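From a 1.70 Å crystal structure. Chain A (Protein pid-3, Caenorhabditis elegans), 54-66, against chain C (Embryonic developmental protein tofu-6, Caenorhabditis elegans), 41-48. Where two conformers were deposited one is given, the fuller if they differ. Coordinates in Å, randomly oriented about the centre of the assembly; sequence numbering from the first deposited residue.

Chain A 54-66: ENKFQVYQAVQDF
Chain C (41-48) GKVSYCRV

The pid-3 stretch enters a helix spanning A:Lys56 to A:Phe66, whose first turns pack against a segment of tofu-6 that turns a corner at C:Ser44. The helix axis and the strand that includes C:Tyr45 to C:Val48 approach to 8.8 Å, with N-to-C directions 132° apart, so the chains run roughly in opposite senses: CA of A:Phe57 lies 6.9 Å from CA of C:Tyr45, CA of A:Gln58 6.4 Å from CA of C:Ser44, and CA of A:Gln61 7.7 Å from CA of C:Lys42. Together the stretches bury 453 Å².

Three amide side chains read the tofu-6 backbone. A:Asn55, extended in backbone (-164/177) with chi1 p, is the helix N-cap: OD1 accepts from A:Gln58 N at 3.0 Å and, weakly, from A:Phe57 N at 3.0 Å, which leaves ND2 free to donate to C:Ser44 O at 2.9 Å. C:Ser44 O takes a second, nearly linear bond, from A:Gln58 NE2 at 3.0 Å. A:Gln58 (m, t, chi3 23°) points its CA-to-CB bond sideways, yet its end reaches C:Ser44; its OE1 is satisfied elsewhere in the structure. A:Gln58 NE2 also donates to water 1 at 3.0 Å, and that water lies 2.5 Å from C:Ser44 OG in a hydrogen bond of undecided direction, so water links two side chains whose direct NE2–OG geometry is poor.

One turn on, A:Gln61 (m, t, chi3 91°) points toward tofu-6 and uses both ends of its amide on one residue. C:Val43 N donates to A:Gln61 OE1 at 3.0 Å, and A:Gln61 NE2 donates to C:Val43 O at 2.7 Å, satisfying both backbone groups of C:Val43. A:Gln61 NE2 also donates to A:Phe57 O at 3.0 Å, tethering the amide to its own helix.

Beyond the corner at C:Ser44 (-88/-39, chi1 t), extended residues meet A:Phe57 (chi1 m, chi2 -76°). C:Tyr45 (-154/153, chi1 t) brings CD1 3.3 Å from A:Asn55 ND2 and 4.4 Å from A:Phe57 CD2. C:Cys46 (chi1 t) points toward the helix and sets CB over one ring face, 3.9 Å from the A:Phe57 ring centroid, a CH-pi contact suited to its small, apolar side chain. C:Arg47 (t, p, p) curls back to bring NH1 3.7 Å from A:Phe57 CE2 at the ring edge. C:Cys46 O is buried 3.1 Å from A:Phe57 CE2 without a hydrogen-bonding partner; C:Arg47 NH1 is 2.7 Å from C:Cys46 O, but at a poor angle.

At the margin, A:Asp65 (chi1 m) OD2, hydrogen-bonded elsewhere in the structure, approaches C:Lys42 (m, t, t, p) CE at 3.6 Å, but A:Asp65 OD2 and C:Lys42 NZ remain 4.5 Å apart, beyond a salt bridge.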

# COMPACT_ATOMS: atom_id res chain seq x y z
N GLU A 54 4.34 -8.44 -10.88
CA GLU A 54 3.72 -8.71 -12.17
C GLU A 54 4.75 -8.99 -13.27
O GLU A 54 4.53 -9.86 -14.12
CB GLU A 54 2.80 -7.53 -12.54
CG GLU A 54 2.11 -7.64 -13.88
CD GLU A 54 1.06 -8.74 -13.98
OE1 GLU A 54 0.67 -9.37 -12.96
OE2 GLU A 54 0.69 -9.06 -15.13
N ASN A 55 5.87 -8.28 -13.28
CA ASN A 55 6.86 -8.47 -14.35
C ASN A 55 8.19 -7.86 -13.96
O ASN A 55 8.33 -7.22 -12.92
CB ASN A 55 6.38 -7.85 -15.67
CG ASN A 55 6.02 -6.37 -15.53
OD1 ASN A 55 6.81 -5.55 -15.04
ND2 ASN A 55 4.82 -6.03 -15.99
N LYS A 56 9.18 -8.04 -14.84
CA LYS A 56 10.54 -7.62 -14.55
C LYS A 56 10.70 -6.11 -14.43
O LYS A 56 11.64 -5.64 -13.78
CB LYS A 56 11.48 -8.15 -15.63
CG LYS A 56 11.22 -7.57 -17.02
CD LYS A 56 11.93 -8.34 -18.12
CE LYS A 56 11.71 -7.63 -19.44
NZ LYS A 56 12.45 -8.28 -20.54
N PHE A 57 9.80 -5.33 -15.04
CA PHE A 57 9.89 -3.87 -14.93
C PHE A 57 9.49 -3.40 -13.54
O PHE A 57 10.11 -2.48 -12.98
CB PHE A 57 9.00 -3.18 -15.98
CG PHE A 57 9.30 -3.58 -17.38
CD1 PHE A 57 10.42 -3.09 -18.04
CD2 PHE A 57 8.48 -4.48 -18.03
CE1 PHE A 57 10.71 -3.48 -19.34
CE2 PHE A 57 8.78 -4.89 -19.32
CZ PHE A 57 9.89 -4.39 -19.97
N GLN A 58 8.44 -4.02 -12.98
CA GLN A 58 8.07 -3.76 -11.60
C GLN A 58 9.15 -4.25 -10.63
O GLN A 58 9.43 -3.56 -9.64
CB GLN A 58 6.69 -4.36 -11.33
CG GLN A 58 5.65 -3.75 -12.29
CD GLN A 58 4.24 -3.88 -11.80
OE1 GLN A 58 4.00 -4.03 -10.60
NE2 GLN A 58 3.28 -3.87 -12.73
N VAL A 59 9.81 -5.37 -10.93
CA VAL A 59 10.94 -5.80 -10.09
C VAL A 59 12.02 -4.73 -10.07
O VAL A 59 12.51 -4.34 -9.01
CB VAL A 59 11.51 -7.14 -10.57
CG1 VAL A 59 12.81 -7.45 -9.80
CG2 VAL A 59 10.49 -8.25 -10.36
N TYR A 60 12.41 -4.26 -11.25
CA TYR A 60 13.46 -3.26 -11.36
C TYR A 60 13.12 -2.01 -10.56
O TYR A 60 13.98 -1.43 -9.88
CB TYR A 60 13.67 -2.91 -12.84
CG TYR A 60 14.55 -1.72 -13.06
CD1 TYR A 60 15.93 -1.83 -12.98
CD2 TYR A 60 14.01 -0.47 -13.31
CE1 TYR A 60 16.75 -0.72 -13.15
CE2 TYR A 60 14.83 0.64 -13.49
CZ TYR A 60 16.19 0.51 -13.40
OH TYR A 60 16.98 1.62 -13.56
N GLN A 61 11.88 -1.55 -10.69
CA GLN A 61 11.49 -0.30 -10.04
C GLN A 61 11.36 -0.50 -8.53
O GLN A 61 11.74 0.39 -7.75
CB GLN A 61 10.19 0.23 -10.64
CG GLN A 61 10.29 0.59 -12.11
CD GLN A 61 8.93 0.91 -12.70
OE1 GLN A 61 8.48 2.06 -12.72
NE2 GLN A 61 8.24 -0.14 -13.14
N ALA A 62 10.92 -1.69 -8.11
CA ALA A 62 10.80 -1.95 -6.68
C ALA A 62 12.17 -2.03 -6.03
O ALA A 62 12.37 -1.57 -4.90
CB ALA A 62 10.05 -3.26 -6.41
N VAL A 63 13.14 -2.63 -6.72
CA VAL A 63 14.49 -2.67 -6.17
C VAL A 63 15.04 -1.26 -6.00
O VAL A 63 15.61 -0.91 -4.96
CB VAL A 63 15.43 -3.52 -7.06
CG1 VAL A 63 16.88 -3.31 -6.62
CG2 VAL A 63 15.03 -4.94 -6.97
N GLN A 64 14.87 -0.42 -7.02
CA GLN A 64 15.36 0.94 -6.94
C GLN A 64 14.65 1.74 -5.85
O GLN A 64 15.27 2.58 -5.18
CB GLN A 64 15.24 1.65 -8.29
CG GLN A 64 16.04 0.95 -9.37
CD GLN A 64 17.52 0.93 -9.03
OE1 GLN A 64 18.13 -0.14 -9.01
NE2 GLN A 64 18.11 2.10 -8.80
N ASP A 65 13.34 1.53 -5.70
CA ASP A 65 12.58 2.30 -4.71
C ASP A 65 12.91 1.87 -3.28
O ASP A 65 12.95 2.72 -2.37
CB ASP A 65 11.07 2.12 -4.90
CG ASP A 65 10.53 2.85 -6.10
OD1 ASP A 65 11.26 3.63 -6.71
OD2 ASP A 65 9.29 2.72 -6.36
N PHE A 66 13.10 0.57 -3.05
CA PHE A 66 13.04 0.02 -1.70
C PHE A 66 14.34 -0.59 -1.20
O PHE A 66 14.49 -0.72 0.01
CB PHE A 66 11.94 -1.05 -1.60
CG PHE A 66 10.58 -0.54 -2.03
CD1 PHE A 66 10.03 0.61 -1.48
CD2 PHE A 66 9.87 -1.22 -3.00
CE1 PHE A 66 8.79 1.07 -1.92
CE2 PHE A 66 8.64 -0.76 -3.43
CZ PHE A 66 8.11 0.37 -2.90
N GLY C 41 6.79 8.74 -14.86
CA GLY C 41 6.17 8.09 -13.72
C GLY C 41 6.46 6.60 -13.72
O GLY C 41 7.19 6.08 -14.56
N LYS C 42 5.88 5.93 -12.73
CA LYS C 42 6.06 4.51 -12.63
C LYS C 42 5.36 3.81 -13.79
O LYS C 42 4.33 4.25 -14.29
CB LYS C 42 5.55 4.00 -11.28
CG LYS C 42 6.31 4.54 -10.06
CD LYS C 42 5.64 4.07 -8.77
CE LYS C 42 6.39 4.51 -7.52
NZ LYS C 42 6.36 5.95 -7.34
N VAL C 43 5.97 2.72 -14.25
CA VAL C 43 5.50 1.97 -15.41
C VAL C 43 5.04 0.59 -14.96
O VAL C 43 5.79 -0.14 -14.31
CB VAL C 43 6.61 1.83 -16.47
CG1 VAL C 43 6.14 0.98 -17.64
CG2 VAL C 43 7.08 3.22 -16.95
N SER C 44 3.82 0.21 -15.35
CA SER C 44 3.32 -1.11 -14.98
C SER C 44 3.69 -2.19 -15.98
O SER C 44 3.99 -3.32 -15.58
CB SER C 44 1.79 -1.07 -14.85
OG SER C 44 1.28 -2.39 -14.75
N TYR C 45 3.66 -1.88 -17.27
CA TYR C 45 4.00 -2.85 -18.30
C TYR C 45 4.50 -2.14 -19.55
O TYR C 45 4.08 -1.04 -19.87
CB TYR C 45 2.83 -3.74 -18.74
CG TYR C 45 3.28 -4.95 -19.54
CD1 TYR C 45 4.44 -5.66 -19.20
CD2 TYR C 45 2.54 -5.41 -20.64
CE1 TYR C 45 4.85 -6.77 -19.92
CE2 TYR C 45 2.94 -6.52 -21.36
CZ TYR C 45 4.10 -7.19 -21.00
OH TYR C 45 4.49 -8.30 -21.72
N CYS C 46 5.33 -2.86 -20.30
CA CYS C 46 6.08 -2.31 -21.41
C CYS C 46 6.44 -3.43 -22.35
O CYS C 46 7.09 -4.39 -21.93
CB CYS C 46 7.32 -1.63 -20.84
SG CYS C 46 8.26 -0.83 -22.00
N ARG C 47 6.07 -3.32 -23.63
CA ARG C 47 6.47 -4.37 -24.55
C ARG C 47 6.57 -3.81 -25.97
O ARG C 47 5.81 -2.93 -26.37
CB ARG C 47 5.48 -5.56 -24.50
CG ARG C 47 5.82 -6.74 -25.41
CD ARG C 47 7.13 -7.50 -25.04
NE ARG C 47 7.11 -8.30 -23.81
CZ ARG C 47 7.69 -7.97 -22.66
NH1 ARG C 47 8.29 -6.79 -22.48
NH2 ARG C 47 7.68 -8.85 -21.66
N VAL C 48 7.56 -4.32 -26.69
CA VAL C 48 7.65 -4.16 -28.14
C VAL C 48 6.97 -5.36 -28.77
O VAL C 48 7.38 -6.51 -28.55
CB VAL C 48 9.12 -4.08 -28.58
CG1 VAL C 48 9.21 -4.13 -30.09
CG2 VAL C 48 9.74 -2.82 -28.03
O HOH W 1 0.28 -3.55 -12.76